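Local coordinates for phosphate ABC transporter, phosphate-binding protein (Clostridium perfringens, PDB 4Q8R) that probably captures phosphate with high affinity outside the cell and hands it to an ABC transporter for import, at residues Ser9-Val14 against Met57-Leu62. Sequence-based numbering, arbitrary orientation.
Sequences SGSTSV and MASRDL. With ZN (zinc ion), chain F; PO4 (phosphate ion), chain B.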
loop_
_atom_site.group_PDB
_atom_site.type_symbol
_atom_site.label_atom_id
_atom_site.label_comp_id
_atom_site.label_asym_id
_atom_site.label_seq_id
_atom_site.Cartn_x
_atom_site.Cartn_y
_atom_site.Cartn_z
ATOM N N SER A 9 -1.837 -12.360 -7.981
ATOM C CA SER A 9 -0.631 -12.041 -7.214
ATOM C C SER A 9 -0.326 -10.585 -7.269
ATOM O O SER A 9 -0.721 -9.857 -8.187
ATOM C CB SER A 9 0.559 -12.879 -7.737
ATOM O OG SER A 9 0.990 -12.489 -9.005
ATOM N N GLY A 10 0.426 -10.121 -6.246
ATOM C CA GLY A 10 0.964 -8.802 -6.237
ATOM C C GLY A 10 0.965 -8.127 -4.879
ATOM O O GLY A 10 1.348 -8.754 -3.865
ATOM N N SER A 11 0.522 -6.898 -4.876
ATOM C CA SER A 11 0.618 -5.971 -3.764
ATOM C C SER A 11 0.336 -6.592 -2.389
ATOM O O SER A 11 -0.750 -7.189 -2.184
ATOM C CB SER A 11 -0.383 -4.848 -4.022
ATOM O OG SER A 11 -0.607 -4.007 -2.918
ATOM N N THR A 12 1.222 -6.331 -1.430
ATOM C CA THR A 12 0.972 -6.656 -0.062
ATOM C C THR A 12 -0.089 -5.719 0.544
ATOM O O THR A 12 -0.796 -6.126 1.479
ATOM C CB THR A 12 2.249 -6.681 0.813
ATOM O OG1 THR A 12 2.794 -5.376 0.955
ATOM C CG2 THR A 12 3.265 -7.632 0.225
ATOM N N SER A 13 -0.187 -4.489 0.059
ATOM C CA SER A 13 -1.155 -3.527 0.589
ATOM C C SER A 13 -2.574 -4.027 0.274
ATOM O O SER A 13 -3.472 -3.876 1.108
ATOM C CB SER A 13 -0.980 -2.163 -0.050
ATOM O OG SER A 13 0.326 -1.635 0.135
ATOM N N VAL A 14 -2.723 -4.632 -0.901
ATOM C CA VAL A 14 -4.043 -5.127 -1.348
ATOM C C VAL A 14 -4.387 -6.449 -0.741
ATOM O O VAL A 14 -5.570 -6.815 -0.736
ATOM C CB VAL A 14 -4.112 -5.202 -2.932
ATOM C CG1 VAL A 14 -5.514 -5.568 -3.460
ATOM C CG2 VAL A 14 -3.776 -3.866 -3.531
ATOM N N MET A 57 -2.432 -7.642 -8.701
ATOM C CA MET A 57 -2.839 -6.596 -7.839
ATOM C C MET A 57 -1.725 -5.612 -7.629
ATOM O O MET A 57 -0.574 -6.021 -7.295
ATOM C CB MET A 57 -3.528 -7.111 -6.593
ATOM C CG MET A 57 -2.798 -7.964 -5.665
ATOM S SD MET A 57 -3.845 -8.886 -4.456
ATOM C CE MET A 57 -2.365 -9.726 -3.747
ATOM N N ALA A 58 -2.046 -4.342 -7.838
ATOM C CA ALA A 58 -1.057 -3.255 -7.696
ATOM C C ALA A 58 -1.584 -2.138 -6.805
ATOM O O ALA A 58 -2.823 -1.809 -6.810
ATOM C CB ALA A 58 -0.734 -2.714 -9.015
ATOM N N SER A 59 -0.674 -1.522 -6.086
ATOM C CA SER A 59 -0.994 -0.381 -5.207
ATOM C C SER A 59 -0.304 0.887 -5.714
ATOM O O SER A 59 -0.032 1.864 -4.970
ATOM C CB SER A 59 -0.593 -0.703 -3.796
ATOM O OG SER A 59 0.808 -0.845 -3.678
ATOM N N ARG A 60 -0.005 0.895 -7.014
ATOM C CA ARG A 60 0.464 2.089 -7.729
ATOM C C ARG A 60 -0.135 2.029 -9.128
ATOM O O ARG A 60 -0.624 0.956 -9.539
ATOM C CB ARG A 60 2.005 2.128 -7.859
ATOM C CG ARG A 60 2.598 0.902 -8.516
ATOM C CD ARG A 60 3.958 1.233 -9.055
ATOM N NE ARG A 60 4.722 0.089 -9.493
ATOM C CZ ARG A 60 4.677 -0.431 -10.703
ATOM N NH1 ARG A 60 3.851 0.086 -11.624
ATOM N NH2 ARG A 60 5.497 -1.432 -11.006
ATOM N N ASP A 61 -0.100 3.129 -9.848
ATOM C CA ASP A 61 -0.511 3.064 -11.225
ATOM C C ASP A 61 0.503 2.227 -12.037
ATOM O O ASP A 61 1.655 2.071 -11.642
ATOM C CB ASP A 61 -0.587 4.432 -11.826
ATOM C CG ASP A 61 -1.461 4.459 -13.017
ATOM O OD1 ASP A 61 -1.990 3.407 -13.464
ATOM O OD2 ASP A 61 -1.620 5.537 -13.529
ATOM N N LEU A 62 0.078 1.734 -13.183
ATOM C CA LEU A 62 0.995 1.031 -14.100
ATOM C C LEU A 62 1.968 2.000 -14.707
ATOM O O LEU A 62 1.650 3.183 -14.903
ATOM C CB LEU A 62 0.221 0.396 -15.254
ATOM C CG LEU A 62 -0.733 -0.726 -14.922
ATOM C CD1 LEU A 62 -1.243 -1.378 -16.198
ATOM C CD2 LEU A 62 0.014 -1.738 -14.055
HETATM ZN ZN ZN F . -3.232 3.387 -15.056
HETATM P P PO4 B . 2.991 -3.173 -2.118
HETATM O O1 PO4 B . 3.263 -3.244 -3.629
HETATM O O2 PO4 B . 3.305 -4.490 -1.440
HETATM O O3 PO4 B . 3.701 -1.971 -1.512
HETATM O O4 PO4 B . 1.466 -2.863 -1.946
HETATM O O HOH W 1 -4.326 4.150 -13.914
#
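Gly10 and Met57 sit side by side where strands 6-10 and 55-58 run parallel, and Met57 spans the glycine with two backbone bonds: Met57 N donates a hydrogen bond to Ser9 O (2.8 Å), and Met57 O accepts one from Ser11 N (2.8 Å) along a nearly straight path of 174°, from above the carbonyl plane. Glycine suits its place because Met57 O lies 3.3 Å from Gly10 CA, where a side chain would clash, and its positive phi would press any CB on the preceding carbonyl.

Apolar packing adds to these bonds. The unbranched Met57 chain, extended beyond CG, packs its thioether against Val14, so that its SD meets Val14 CG1 at 3.8 Å while CE lies against the Ser11 carbonyl oxygen; the Val14 and Met57 side chains lie alongside each other, pointing opposite ways.

Beyond the strand ends, small hydroxyl side chains converge on the phosphate. Its O4 accepts from the hydroxyls of Ser11, Ser13 and Ser59 and from Ser13 N, four donors among the two segments, which would help to balance the oxygen's negative charge. Ser11 OG, anti to its own N (chi1 168°), donates a hydrogen bond to O4 at 2.6 Å and accepts from Val14 N at 3.0 Å, an ST motif that fixes its rotation. Thr12 holds O2 through both N and OG1, the latter at 2.6 Å. Arg125, Ser41 and Thr131 add further bonds.

Ligand-binding loops following parallel strands, with the anion near the start of helix 15-28, are characteristic of the cleft of periplasmic-type phosphate-binding proteins.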